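Local coordinates for conserved hypothetical protein (Bacteroides thetaiotaomicron, PDB 2FB6) that is of unknown function but folds as a parallel alpha/beta domain, probably related to the DsrE-like family, at residues A27-N32 / R36-H41; E66-G71 / L93-R98. All blocks are in the same frame, centred on the assembly; numbering follows the deposited sequence.

Contact 1 of 2, residues A27-N32 / R36-H41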
# COMPACT_ATOMS: atom_id res chain seq x y z
N ALA A 27 -4.81 -8.02 0.99
CA ALA A 27 -3.53 -8.68 1.19
C ALA A 27 -3.43 -9.98 0.40
O ALA A 27 -2.39 -10.28 -0.21
CB ALA A 27 -3.25 -8.93 2.67
N MSE A 28 -4.52 -10.75 0.37
CA MSE A 28 -4.49 -12.01 -0.35
C MSE A 28 -4.26 -11.81 -1.85
O MSE A 28 -3.43 -12.51 -2.47
CB MSE A 28 -5.76 -12.80 -0.11
CG MSE A 28 -5.65 -14.18 -0.67
SE MSE A 28 -7.24 -15.11 -0.28
CE MSE A 28 -8.40 -14.40 -1.72
N TYR A 29 -4.94 -10.84 -2.44
CA TYR A 29 -4.75 -10.63 -3.87
C TYR A 29 -3.36 -10.05 -4.16
O TYR A 29 -2.70 -10.47 -5.11
CB TYR A 29 -5.85 -9.74 -4.44
CG TYR A 29 -5.68 -9.51 -5.93
CD1 TYR A 29 -5.76 -10.57 -6.84
CD2 TYR A 29 -5.47 -8.22 -6.43
CE1 TYR A 29 -5.61 -10.36 -8.22
CE2 TYR A 29 -5.32 -8.01 -7.80
CZ TYR A 29 -5.39 -9.06 -8.68
OH TYR A 29 -5.22 -8.80 -10.03
N ALA A 30 -2.91 -9.11 -3.33
CA ALA A 30 -1.63 -8.48 -3.58
C ALA A 30 -0.49 -9.51 -3.45
O ALA A 30 0.40 -9.61 -4.34
CB ALA A 30 -1.42 -7.31 -2.64
N LEU A 31 -0.53 -10.30 -2.39
CA LEU A 31 0.53 -11.29 -2.15
C LEU A 31 0.58 -12.35 -3.24
O LEU A 31 1.66 -12.68 -3.76
CB LEU A 31 0.37 -11.96 -0.78
CG LEU A 31 0.92 -11.15 0.38
CD1 LEU A 31 0.33 -11.64 1.69
CD2 LEU A 31 2.46 -11.27 0.37
N ASN A 32 -0.59 -12.88 -3.59
CA ASN A 32 -0.63 -13.92 -4.62
C ASN A 32 -0.23 -13.36 -5.97
O ASN A 32 0.51 -14.01 -6.73
CB ASN A 32 -2.00 -14.58 -4.67
CG ASN A 32 -2.14 -15.68 -3.64
OD1 ASN A 32 -1.86 -16.84 -3.92
ND2 ASN A 32 -2.54 -15.31 -2.41
N ARG A 36 3.07 -14.91 -7.75
CA ARG A 36 2.79 -15.72 -8.95
C ARG A 36 3.10 -14.99 -10.25
O ARG A 36 3.05 -15.60 -11.33
CB ARG A 36 1.34 -16.19 -8.95
CG ARG A 36 1.01 -17.10 -7.79
CD ARG A 36 -0.43 -17.55 -7.83
NE ARG A 36 -0.71 -18.46 -6.73
CZ ARG A 36 -1.92 -18.87 -6.36
NH1 ARG A 36 -3.01 -18.44 -6.99
NH2 ARG A 36 -2.04 -19.71 -5.35
N GLY A 37 3.41 -13.70 -10.15
CA GLY A 37 3.82 -12.94 -11.33
C GLY A 37 2.65 -12.43 -12.14
O GLY A 37 2.82 -12.04 -13.30
N TRP A 38 1.46 -12.39 -11.54
CA TRP A 38 0.30 -11.82 -12.22
C TRP A 38 0.49 -10.33 -12.47
O TRP A 38 0.03 -9.79 -13.48
CB TRP A 38 -0.98 -12.02 -11.40
CG TRP A 38 -1.34 -13.46 -11.16
CD1 TRP A 38 -0.92 -14.55 -11.86
CD2 TRP A 38 -2.25 -13.95 -10.16
NE1 TRP A 38 -1.49 -15.70 -11.34
CE2 TRP A 38 -2.31 -15.35 -10.30
CE3 TRP A 38 -3.00 -13.33 -9.15
CZ2 TRP A 38 -3.11 -16.15 -9.47
CZ3 TRP A 38 -3.79 -14.13 -8.32
CH2 TRP A 38 -3.83 -15.53 -8.49
N TRP A 39 1.14 -9.67 -11.51
CA TRP A 39 1.57 -8.29 -11.65
C TRP A 39 3.05 -8.24 -11.35
O TRP A 39 3.47 -8.72 -10.30
CB TRP A 39 0.83 -7.37 -10.68
CG TRP A 39 -0.61 -7.23 -11.02
CD1 TRP A 39 -1.67 -7.83 -10.40
CD2 TRP A 39 -1.15 -6.45 -12.08
NE1 TRP A 39 -2.84 -7.46 -11.01
CE2 TRP A 39 -2.55 -6.61 -12.05
CE3 TRP A 39 -0.58 -5.61 -13.07
CZ2 TRP A 39 -3.39 -5.99 -12.96
CZ3 TRP A 39 -1.43 -4.98 -13.96
CH2 TRP A 39 -2.82 -5.17 -13.90
N LYS A 40 3.85 -7.66 -12.25
CA LYS A 40 5.29 -7.56 -11.99
C LYS A 40 5.59 -6.54 -10.89
O LYS A 40 6.55 -6.70 -10.13
CB LYS A 40 6.05 -7.24 -13.27
CG LYS A 40 5.95 -8.34 -14.30
CD LYS A 40 6.78 -8.02 -15.55
CE LYS A 40 6.56 -9.07 -16.64
NZ LYS A 40 6.99 -10.40 -16.16
N HIS A 41 4.75 -5.52 -10.80
CA HIS A 41 4.94 -4.43 -9.82
C HIS A 41 3.64 -4.19 -9.11
O HIS A 41 2.62 -4.07 -9.77
CB HIS A 41 5.39 -3.14 -10.53
CG HIS A 41 6.59 -3.34 -11.39
ND1 HIS A 41 6.52 -3.51 -12.75
CD2 HIS A 41 7.90 -3.46 -11.07
CE1 HIS A 41 7.73 -3.71 -13.24
NE2 HIS A 41 8.59 -3.68 -12.24
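Tyr29 and Asn32, on the last turns of helix 19-36, meet Arg36, Trp38 and Trp39 where the chain leaves this helix for strand 41-46. The site is the helix-to-strand turn of a beta-alpha-beta crossover between the parallel strands 9-14 and 41-46. Two hydrogen bonds join the segments. Arg36 N donates a hydrogen bond to Asn32 O at 2.9 Å, within the last turn of the helix. Gly37 then breaks the helix with a positive phi. The second bond runs between side chains. Trp39 NE1 donates to Tyr29 OH at 2.9 Å, with an N-H...O angle of 162°, and the oxygen lies nearly in the indole plane, at its edge. Tyr29 places its hydroxyl there because CG stands opposite the backbone N (chi1 -180°), and the ring runs on toward the C-terminal end of the helix. A phenylalanine here lacks the hydroxyl, and Trp39 NE1 would probably lose this acceptor and its indole be freer to turn.

The aromatic contacts are looser. The Tyr29 ring and the five-membered ring of Trp39 meet obliquely, their planes at 82°. Tyr29 CE1 also approaches Trp38 CE3 at 4.1 Å. Next to it, Trp38 CZ3 comes within 4.1 Å of Asn32 CB. Leu10 of strand 9-14 touches both Tyr29 and Trp39, which places the pair against the sheet.

Asn32 carries a second group of polar contacts. Its OD1 sits over one face of the Arg36 guanidinium, with no hydrogen bond, and this placement is doubtful because Arg36 has two conformers. The amide is fixed from the other end: Asn32 ND2 donates to Met28 O at 2.9 Å, and Asn32 N reaches that oxygen from the opposite face of its carbonyl plane.

Contact 2 of 2, residues E66-G71 / L93-R98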
# COMPACT_ATOMS: atom_id res chain seq x y z
N GLU A 66 5.00 -9.47 5.42
CA GLU A 66 5.00 -10.49 4.37
C GLU A 66 4.92 -9.83 3.00
O GLU A 66 5.61 -10.24 2.06
CB GLU A 66 3.87 -11.51 4.53
CG GLU A 66 4.02 -12.73 3.58
CD GLU A 66 2.85 -13.70 3.64
OE1 GLU A 66 2.01 -13.57 4.55
OE2 GLU A 66 2.75 -14.59 2.75
N MSE A 67 4.08 -8.80 2.89
CA MSE A 67 3.97 -8.12 1.60
C MSE A 67 5.29 -7.46 1.22
O MSE A 67 5.75 -7.60 0.09
CB MSE A 67 2.81 -7.11 1.61
CG MSE A 67 1.47 -7.82 1.53
SE MSE A 67 -0.02 -6.63 1.26
CE MSE A 67 0.06 -6.07 2.82
N LEU A 68 5.92 -6.78 2.18
CA LEU A 68 7.22 -6.16 1.88
C LEU A 68 8.27 -7.18 1.47
O LEU A 68 9.06 -6.93 0.56
CB LEU A 68 7.72 -5.29 3.04
CG LEU A 68 6.92 -3.99 3.26
CD1 LEU A 68 7.24 -3.36 4.62
CD2 LEU A 68 7.18 -2.96 2.16
N GLN A 69 8.27 -8.34 2.13
CA GLN A 69 9.25 -9.40 1.83
C GLN A 69 9.05 -9.92 0.41
O GLN A 69 10.01 -10.34 -0.24
CB GLN A 69 9.13 -10.56 2.81
CG GLN A 69 9.57 -10.26 4.23
CD GLN A 69 9.43 -11.49 5.12
OE1 GLN A 69 10.19 -12.45 4.98
NE2 GLN A 69 8.46 -11.47 6.02
N SER A 70 7.81 -9.91 -0.08
CA SER A 70 7.54 -10.41 -1.43
C SER A 70 7.93 -9.41 -2.53
O SER A 70 7.90 -9.75 -3.70
CB SER A 70 6.05 -10.75 -1.59
OG SER A 70 5.30 -9.56 -1.78
N GLY A 71 8.26 -8.18 -2.15
CA GLY A 71 8.63 -7.16 -3.13
C GLY A 71 7.53 -6.18 -3.50
O GLY A 71 7.74 -5.34 -4.38
N LEU A 93 8.21 -0.29 10.31
CA LEU A 93 7.69 -1.49 9.63
C LEU A 93 8.30 -1.67 8.25
O LEU A 93 8.11 -2.70 7.61
CB LEU A 93 6.16 -1.44 9.48
CG LEU A 93 5.35 -1.50 10.77
CD1 LEU A 93 3.91 -1.14 10.50
CD2 LEU A 93 5.47 -2.91 11.41
N GLY A 94 9.03 -0.66 7.79
CA GLY A 94 9.64 -0.70 6.47
C GLY A 94 8.81 -0.05 5.38
O GLY A 94 9.11 -0.18 4.19
N ILE A 95 7.76 0.67 5.80
CA ILE A 95 6.91 1.43 4.89
C ILE A 95 7.55 2.79 4.61
O ILE A 95 8.10 3.43 5.53
CB ILE A 95 5.49 1.59 5.50
CG1 ILE A 95 4.81 0.22 5.62
CG2 ILE A 95 4.63 2.54 4.70
CD1 ILE A 95 3.64 0.21 6.61
N THR A 96 7.48 3.23 3.35
CA THR A 96 8.00 4.54 2.96
C THR A 96 7.00 5.61 3.38
O THR A 96 5.84 5.56 2.98
CB THR A 96 8.24 4.64 1.43
OG1 THR A 96 9.25 3.69 1.07
CG2 THR A 96 8.69 6.06 1.02
N VAL A 97 7.44 6.57 4.17
CA VAL A 97 6.56 7.65 4.56
C VAL A 97 6.97 8.90 3.78
O VAL A 97 8.13 9.31 3.85
CB VAL A 97 6.64 7.91 6.08
CG1 VAL A 97 5.87 9.15 6.50
CG2 VAL A 97 6.14 6.69 6.85
N ARG A 98 6.04 9.45 3.01
CA ARG A 98 6.32 10.65 2.25
C ARG A 98 5.05 11.42 1.96
O ARG A 98 3.94 10.89 2.09
CB ARG A 98 7.06 10.30 0.95
CG ARG A 98 6.25 9.59 -0.07
CD ARG A 98 7.06 9.58 -1.36
NE ARG A 98 6.46 8.72 -2.35
CZ ARG A 98 6.75 8.74 -3.64
NH1 ARG A 98 7.62 9.61 -4.15
NH2 ARG A 98 6.13 7.90 -4.45
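Met67 O, on the turn of helix 58-70 that presents Leu68 to Leu93 and Gly94, accepts a bond from Ser70 OG at 2.7 Å and a weak one from Ser70 N. The hydroxyl thus folds back onto the last turn of its helix. Gly71 N bonds to Leu68 O, and the helix closes with a Schellman motif.

Across the contact there is no hydrogen bond. Leu68 carries the packing with its two methyl groups. Leu68 CD1 rests on Leu93 O at 3.2 Å, a close carbon-oxygen approach, and lies 3.7 Å from Gly94 O. Leu68 CD2 is 3.9 Å from Gly94 O. Deeper in, Leu68 CD1 is 4.4 Å from Ile95 CG1. Gly94 ends helix 87-92 in a second Schellman motif. At its backbone angles a CB would jam against Leu93 O, which by itself calls for glycine; it would also come tight against Leu68 CD1.

The contact therefore sets the C-terminal end of helix 58-70 against the turn between helix 87-92 and edge strand 96-98. Leu68 and Ile95 both touch Ile74 of the adjacent strand 73-77, and Ile95 also packs on Ile90 of helix 87-92.

From the N terminus, the chain runs through strand 9-14 into helix 19-36. Contact 1 spans only the last turns of this helix and the turn that follows, before strand 41-46. The chain then passes through helices 49-56 and 58-70. Contact 2 opens on helix 58-70 and closes a longer loop, through strand 73-77 and helix 87-92, at the start of strand 96-98. The contacts follow one another in series and neither nest nor cross. The centres of contact 1 and contact 2 lie about 14 Å apart. They still touch: Leu31 of helix 19-36 packs on Met67 of helix 58-70, Leu31 CG to Met67 CG 3.6 Å. This joins the two helices side to side, while contacts 1 and 2 lie at their C-terminal ends.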